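Local coordinates for protein peroxiredoxin 5 (PDB 2XHF) that probably reduces hydrogen peroxide and organic hydroperoxides as a thiol-dependent antioxidant enzyme of the peroxiredoxin 5 type, at residues 20-34 with 105-118. Residues are numbered along the deposited sequence; the frame is centred on the assembly and turned at random.
Sequences IPDVLVYEDVPSKSF and RMLADMHGEFTRAL
The Tyr26 ring lies under the methyl end of Met110, whose CE sits over the ring centre, 3.7 Å from the centroid, a CH-pi and Met-aromatic contact at the margin of the thioredoxin fold. Here the N-terminal hairpin of strands 24-26 and 33-35 meets 105-108, outermost strand of the central sheet within this chain. One antiparallel, hydrogen-bonded pair joins them: Ala108 N gives to Tyr26 O (2.8 Å) and Tyr26 N to Ala108 O (3.0 Å). The strand segments meet at 116°, a local bridge rather than a continued sheet. Beside it Glu27, with CG anti to the backbone N (chi1 -173°) and an extended chain, takes the guanidinium of Arg105 side-on, Arg105 NH2 to Glu27 OE1 and Arg105 NE to Glu27 OE2, both 2.9 Å; the two flat groups are only 15° from coplanar. With an alanine in place of Glu27, Arg105 would probably lose its carboxylate mate and the water shared with Met106 N one partner. Along helix 113-118 the contact turns apolar, apart from two waters joining the Leu24 backbone to Glu113 OE1. Val23 CG2 presses on Phe114 CB, and the side chains of Pro21 and Phe114 cross at about a right angle, Pro21 CD 3.6 Å from Phe114 CE1.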
loop_
_atom_site.group_PDB
_atom_site.type_symbol
_atom_site.label_atom_id
_atom_site.label_comp_id
_atom_site.label_asym_id
_atom_site.label_seq_id
_atom_site.Cartn_x
_atom_site.Cartn_y
_atom_site.Cartn_z
ATOM N N ILE A 20 -13.603 -3.287 -22.244
ATOM C CA ILE A 20 -12.653 -2.730 -21.268
ATOM C C ILE A 20 -11.208 -3.012 -21.694
ATOM O O ILE A 20 -10.939 -4.000 -22.391
ATOM C CB ILE A 20 -12.902 -3.259 -19.817
ATOM C CG1 ILE A 20 -12.587 -4.770 -19.701
ATOM C CG2 ILE A 20 -14.345 -2.948 -19.361
ATOM C CD1 ILE A 20 -12.750 -5.330 -18.279
ATOM N N PRO A 21 -10.265 -2.148 -21.277
ATOM C CA PRO A 21 -8.856 -2.374 -21.626
ATOM C C PRO A 21 -8.394 -3.760 -21.213
ATOM O O PRO A 21 -8.676 -4.215 -20.110
ATOM C CB PRO A 21 -8.118 -1.299 -20.818
ATOM C CG PRO A 21 -9.119 -0.215 -20.660
ATOM C CD PRO A 21 -10.443 -0.913 -20.493
ATOM N N ASP A 22 -7.670 -4.393 -22.124
ATOM C CA ASP A 22 -7.206 -5.755 -21.999
ATOM C C ASP A 22 -5.795 -5.678 -21.424
ATOM O O ASP A 22 -4.815 -5.794 -22.145
ATOM C CB ASP A 22 -7.216 -6.364 -23.418
ATOM C CG ASP A 22 -6.999 -7.865 -23.456
ATOM O OD1 ASP A 22 -6.957 -8.540 -22.399
ATOM O OD2 ASP A 22 -6.901 -8.369 -24.614
ATOM N N VAL A 23 -5.691 -5.444 -20.122
ATOM C CA VAL A 23 -4.381 -5.333 -19.489
ATOM C C VAL A 23 -4.264 -6.283 -18.308
ATOM O O VAL A 23 -5.266 -6.772 -17.782
ATOM C CB VAL A 23 -4.074 -3.907 -19.030
ATOM C CG1 VAL A 23 -4.423 -2.884 -20.110
ATOM C CG2 VAL A 23 -4.802 -3.622 -17.801
ATOM N N LEU A 24 -3.026 -6.569 -17.925
ATOM C CA LEU A 24 -2.740 -7.431 -16.782
ATOM C C LEU A 24 -3.021 -6.729 -15.467
ATOM O O LEU A 24 -2.675 -5.553 -15.283
ATOM C CB LEU A 24 -1.264 -7.834 -16.799
ATOM C CG LEU A 24 -0.808 -8.810 -17.873
ATOM C CD1 LEU A 24 0.670 -9.078 -17.669
ATOM C CD2 LEU A 24 -1.607 -10.104 -17.794
ATOM N N VAL A 25 -3.675 -7.445 -14.562
ATOM C CA VAL A 25 -3.817 -7.000 -13.197
ATOM C C VAL A 25 -3.280 -8.077 -12.281
ATOM O O VAL A 25 -2.975 -9.191 -12.706
ATOM C CB VAL A 25 -5.274 -6.630 -12.844
ATOM C CG1 VAL A 25 -5.723 -5.462 -13.687
ATOM C CG2 VAL A 25 -6.181 -7.821 -13.052
ATOM N N TYR A 26 -3.104 -7.715 -11.015
ATOM C CA TYR A 26 -2.471 -8.593 -10.047
ATOM C C TYR A 26 -3.448 -8.899 -8.930
ATOM O O TYR A 26 -4.346 -8.101 -8.641
ATOM C CB TYR A 26 -1.214 -7.910 -9.487
ATOM C CG TYR A 26 -0.224 -7.586 -10.551
ATOM C CD1 TYR A 26 -0.403 -6.480 -11.385
ATOM C CD2 TYR A 26 0.898 -8.379 -10.743
ATOM C CE1 TYR A 26 0.500 -6.204 -12.391
ATOM C CE2 TYR A 26 1.795 -8.110 -11.738
ATOM C CZ TYR A 26 1.603 -7.020 -12.556
ATOM O OH TYR A 26 2.518 -6.753 -13.548
ATOM N N GLU A 27 -3.313 -10.065 -8.321
ATOM C CA GLU A 27 -4.193 -10.429 -7.223
ATOM C C GLU A 27 -3.377 -11.259 -6.242
ATOM O O GLU A 27 -2.663 -12.186 -6.657
ATOM C CB GLU A 27 -5.378 -11.230 -7.755
ATOM C CG GLU A 27 -6.459 -11.517 -6.736
ATOM C CD GLU A 27 -7.634 -12.277 -7.343
ATOM O OE1 GLU A 27 -7.479 -12.878 -8.429
ATOM O OE2 GLU A 27 -8.702 -12.281 -6.713
ATOM N N ASP A 28 -3.423 -10.875 -4.969
ATOM C CA ASP A 28 -2.731 -11.564 -3.862
ATOM C C ASP A 28 -1.201 -11.381 -3.816
ATOM O O ASP A 28 -0.656 -10.878 -2.826
ATOM C CB ASP A 28 -3.080 -13.047 -3.811
ATOM C CG ASP A 28 -4.554 -13.288 -3.567
ATOM O OD1 ASP A 28 -5.068 -12.783 -2.554
ATOM O OD2 ASP A 28 -5.204 -13.977 -4.384
ATOM N N VAL A 29 -0.518 -11.762 -4.885
ATOM C CA VAL A 29 0.938 -11.687 -4.936
ATOM C C VAL A 29 1.377 -11.258 -6.327
ATOM O O VAL A 29 0.652 -11.471 -7.290
ATOM C CB VAL A 29 1.592 -13.044 -4.581
ATOM C CG1 VAL A 29 1.261 -13.441 -3.134
ATOM C CG2 VAL A 29 1.145 -14.129 -5.560
ATOM N N PRO A 30 2.565 -10.648 -6.444
ATOM C CA PRO A 30 2.989 -10.120 -7.746
ATOM C C PRO A 30 3.155 -11.185 -8.825
ATOM O O PRO A 30 3.028 -10.872 -10.016
ATOM C CB PRO A 30 4.318 -9.419 -7.434
ATOM C CG PRO A 30 4.225 -9.077 -5.975
ATOM C CD PRO A 30 3.461 -10.218 -5.356
ATOM N N SER A 31 3.422 -12.424 -8.420
ATOM C CA SER A 31 3.563 -13.515 -9.388
ATOM C C SER A 31 2.207 -13.974 -9.970
ATOM O O SER A 31 2.159 -14.669 -10.996
ATOM C CB SER A 31 4.336 -14.686 -8.756
ATOM O OG SER A 31 3.600 -15.317 -7.727
ATOM N N LYS A 32 1.107 -13.579 -9.325
ATOM C CA LYS A 32 -0.228 -13.931 -9.815
ATOM C C LYS A 32 -0.814 -12.767 -10.580
ATOM O O LYS A 32 -1.414 -11.862 -9.997
ATOM C CB LYS A 32 -1.168 -14.345 -8.688
ATOM C CG LYS A 32 -2.599 -14.641 -9.173
ATOM C CD LYS A 32 -3.618 -14.744 -8.048
ATOM C CE LYS A 32 -3.316 -15.863 -7.089
ATOM N NZ LYS A 32 -4.367 -15.905 -6.035
ATOM N N SER A 33 -0.577 -12.766 -11.884
ATOM C CA SER A 33 -1.148 -11.748 -12.746
ATOM C C SER A 33 -1.847 -12.390 -13.932
ATOM O O SER A 33 -1.549 -13.513 -14.340
ATOM C CB SER A 33 -0.097 -10.778 -13.238
ATOM O OG SER A 33 0.900 -11.469 -13.939
ATOM N N PHE A 34 -2.819 -11.679 -14.451
ATOM C CA PHE A 34 -3.652 -12.234 -15.504
ATOM C C PHE A 34 -4.404 -11.074 -16.148
ATOM O O PHE A 34 -4.597 -10.013 -15.531
ATOM C CB PHE A 34 -4.653 -13.250 -14.928
ATOM C CG PHE A 34 -5.375 -12.747 -13.720
ATOM C CD1 PHE A 34 -6.536 -12.028 -13.840
ATOM C CD2 PHE A 34 -4.875 -12.988 -12.456
ATOM C CE1 PHE A 34 -7.205 -11.553 -12.743
ATOM C CE2 PHE A 34 -5.529 -12.511 -11.336
ATOM C CZ PHE A 34 -6.693 -11.775 -11.476
ATOM N N ARG A 105 -13.520 -9.706 -5.607
ATOM C CA ARG A 105 -12.181 -9.903 -6.124
ATOM C C ARG A 105 -11.404 -8.598 -5.975
ATOM O O ARG A 105 -11.853 -7.555 -6.427
ATOM C CB ARG A 105 -12.258 -10.303 -7.595
ATOM C CG ARG A 105 -13.023 -11.603 -7.873
ATOM C CD ARG A 105 -12.223 -12.847 -7.499
ATOM N NE ARG A 105 -10.994 -12.963 -8.267
ATOM C CZ ARG A 105 -10.922 -13.377 -9.525
ATOM N NH1 ARG A 105 -12.006 -13.771 -10.198
ATOM N NH2 ARG A 105 -9.738 -13.414 -10.105
ATOM N N MET A 106 -10.227 -8.687 -5.369
ATOM C CA MET A 106 -9.415 -7.517 -5.093
ATOM C C MET A 106 -8.299 -7.444 -6.100
ATOM O O MET A 106 -7.308 -8.173 -5.999
ATOM C CB MET A 106 -8.877 -7.573 -3.660
ATOM C CG MET A 106 -9.966 -7.452 -2.617
ATOM S SD MET A 106 -10.417 -5.716 -2.398
ATOM C CE MET A 106 -11.995 -5.838 -1.563
ATOM N N LEU A 107 -8.485 -6.571 -7.083
ATOM C CA LEU A 107 -7.592 -6.446 -8.212
ATOM C C LEU A 107 -6.646 -5.248 -8.035
ATOM O O LEU A 107 -7.073 -4.125 -7.844
ATOM C CB LEU A 107 -8.383 -6.303 -9.509
ATOM C CG LEU A 107 -9.417 -7.389 -9.783
ATOM C CD1 LEU A 107 -10.093 -7.094 -11.105
ATOM C CD2 LEU A 107 -8.798 -8.782 -9.776
ATOM N N ALA A 108 -5.360 -5.538 -8.103
ATOM C CA ALA A 108 -4.321 -4.526 -7.951
ATOM C C ALA A 108 -3.822 -4.082 -9.312
ATOM O O ALA A 108 -3.181 -4.852 -10.027
ATOM C CB ALA A 108 -3.179 -5.074 -7.119
ATOM N N ASP A 109 -4.192 -2.873 -9.697
ATOM C CA ASP A 109 -3.706 -2.233 -10.929
ATOM C C ASP A 109 -2.357 -1.596 -10.613
ATOM O O ASP A 109 -2.196 -0.362 -10.566
ATOM C CB ASP A 109 -4.709 -1.166 -11.355
ATOM C CG ASP A 109 -4.356 -0.533 -12.690
ATOM O OD1 ASP A 109 -3.680 -1.201 -13.507
ATOM O OD2 ASP A 109 -4.768 0.630 -12.926
ATOM N N MET A 110 -1.379 -2.453 -10.376
ATOM C CA MET A 110 -0.190 -2.037 -9.646
ATOM C C MET A 110 0.616 -0.953 -10.347
ATOM O O MET A 110 1.208 -0.098 -9.685
ATOM C CB MET A 110 0.690 -3.260 -9.385
ATOM C CG MET A 110 1.968 -2.929 -8.674
ATOM S SD MET A 110 2.796 -4.412 -8.131
ATOM C CE MET A 110 3.106 -5.242 -9.618
ATOM N N HIS A 111 0.680 -1.017 -11.673
ATOM C CA HIS A 111 1.429 -0.038 -12.454
ATOM C C HIS A 111 0.540 1.113 -12.907
ATOM O O HIS A 111 1.003 2.016 -13.601
ATOM C CB HIS A 111 2.029 -0.703 -13.703
ATOM C CG HIS A 111 2.862 -1.904 -13.403
ATOM N ND1 HIS A 111 4.091 -1.828 -12.783
ATOM C CD2 HIS A 111 2.618 -3.219 -13.598
ATOM C CE1 HIS A 111 4.587 -3.044 -12.645
ATOM N NE2 HIS A 111 3.710 -3.907 -13.126
ATOM N N GLY A 112 -0.740 1.067 -12.535
ATOM C CA GLY A 112 -1.715 2.040 -12.982
ATOM C C GLY A 112 -2.053 1.915 -14.462
ATOM O O GLY A 112 -2.656 2.818 -15.048
ATOM N N GLU A 113 -1.730 0.774 -15.056
ATOM C CA GLU A 113 -1.919 0.620 -16.488
ATOM C C GLU A 113 -3.402 0.600 -16.886
ATOM O O GLU A 113 -3.790 1.206 -17.890
ATOM C CB GLU A 113 -1.219 -0.643 -16.996
ATOM C CG GLU A 113 -1.241 -0.755 -18.499
ATOM C CD GLU A 113 -0.489 -1.960 -19.015
ATOM O OE1 GLU A 113 -0.153 -2.862 -18.216
ATOM O OE2 GLU A 113 -0.231 -1.996 -20.235
ATOM N N PHE A 114 -4.232 -0.098 -16.110
ATOM C CA PHE A 114 -5.651 -0.180 -16.425
ATOM C C PHE A 114 -6.299 1.183 -16.270
ATOM O O PHE A 114 -7.076 1.626 -17.118
ATOM C CB PHE A 114 -6.361 -1.212 -15.550
ATOM C CG PHE A 114 -7.827 -1.375 -15.874
ATOM C CD1 PHE A 114 -8.229 -2.141 -16.945
ATOM C CD2 PHE A 114 -8.797 -0.770 -15.101
ATOM C CE1 PHE A 114 -9.567 -2.308 -17.241
ATOM C CE2 PHE A 114 -10.130 -0.920 -15.385
ATOM C CZ PHE A 114 -10.529 -1.697 -16.453
ATOM N N THR A 115 -5.948 1.847 -15.176
ATOM C CA THR A 115 -6.464 3.163 -14.875
ATOM C C THR A 115 -6.108 4.171 -15.979
ATOM O O THR A 115 -6.956 4.946 -16.441
ATOM C CB THR A 115 -5.908 3.607 -13.513
ATOM O OG1 THR A 115 -6.438 2.754 -12.488
ATOM C CG2 THR A 115 -6.254 5.066 -13.192
ATOM N N ARG A 116 -4.863 4.141 -16.442
ATOM C CA ARG A 116 -4.469 5.037 -17.521
ATOM C C ARG A 116 -5.202 4.692 -18.812
ATOM O O ARG A 116 -5.622 5.592 -19.543
ATOM C CB ARG A 116 -2.961 4.998 -17.746
ATOM C CG ARG A 116 -2.205 5.849 -16.747
ATOM C CD ARG A 116 -0.741 6.009 -17.109
ATOM N NE ARG A 116 -0.070 4.718 -17.243
ATOM C CZ ARG A 116 0.441 4.018 -16.235
ATOM N NH1 ARG A 116 0.384 4.489 -14.993
ATOM N NH2 ARG A 116 1.015 2.844 -16.473
ATOM N N ALA A 117 -5.357 3.399 -19.103
ATOM C CA ALA A 117 -5.989 2.981 -20.340
ATOM C C ALA A 117 -7.455 3.394 -20.319
ATOM O O ALA A 117 -8.021 3.769 -21.345
ATOM C CB ALA A 117 -5.849 1.481 -20.510
ATOM N N LEU A 118 -8.057 3.351 -19.141
ATOM C CA LEU A 118 -9.461 3.684 -18.984
ATOM C C LEU A 118 -9.662 5.202 -18.967
ATOM O O LEU A 118 -10.772 5.696 -19.181
ATOM C CB LEU A 118 -9.994 3.055 -17.684
ATOM C CG LEU A 118 -11.507 2.851 -17.589
ATOM C CD1 LEU A 118 -12.041 1.926 -18.692
ATOM C CD2 LEU A 118 -11.874 2.318 -16.222
HETATM O O HOH W 1 -0.501 -3.933 -15.617
HETATM O O HOH W 2 -0.801 -5.324 -19.311
HETATM O O HOH W 3 -9.232 -11.219 -4.341
HETATM O O HOH W 4 -5.470 -9.016 -4.097
#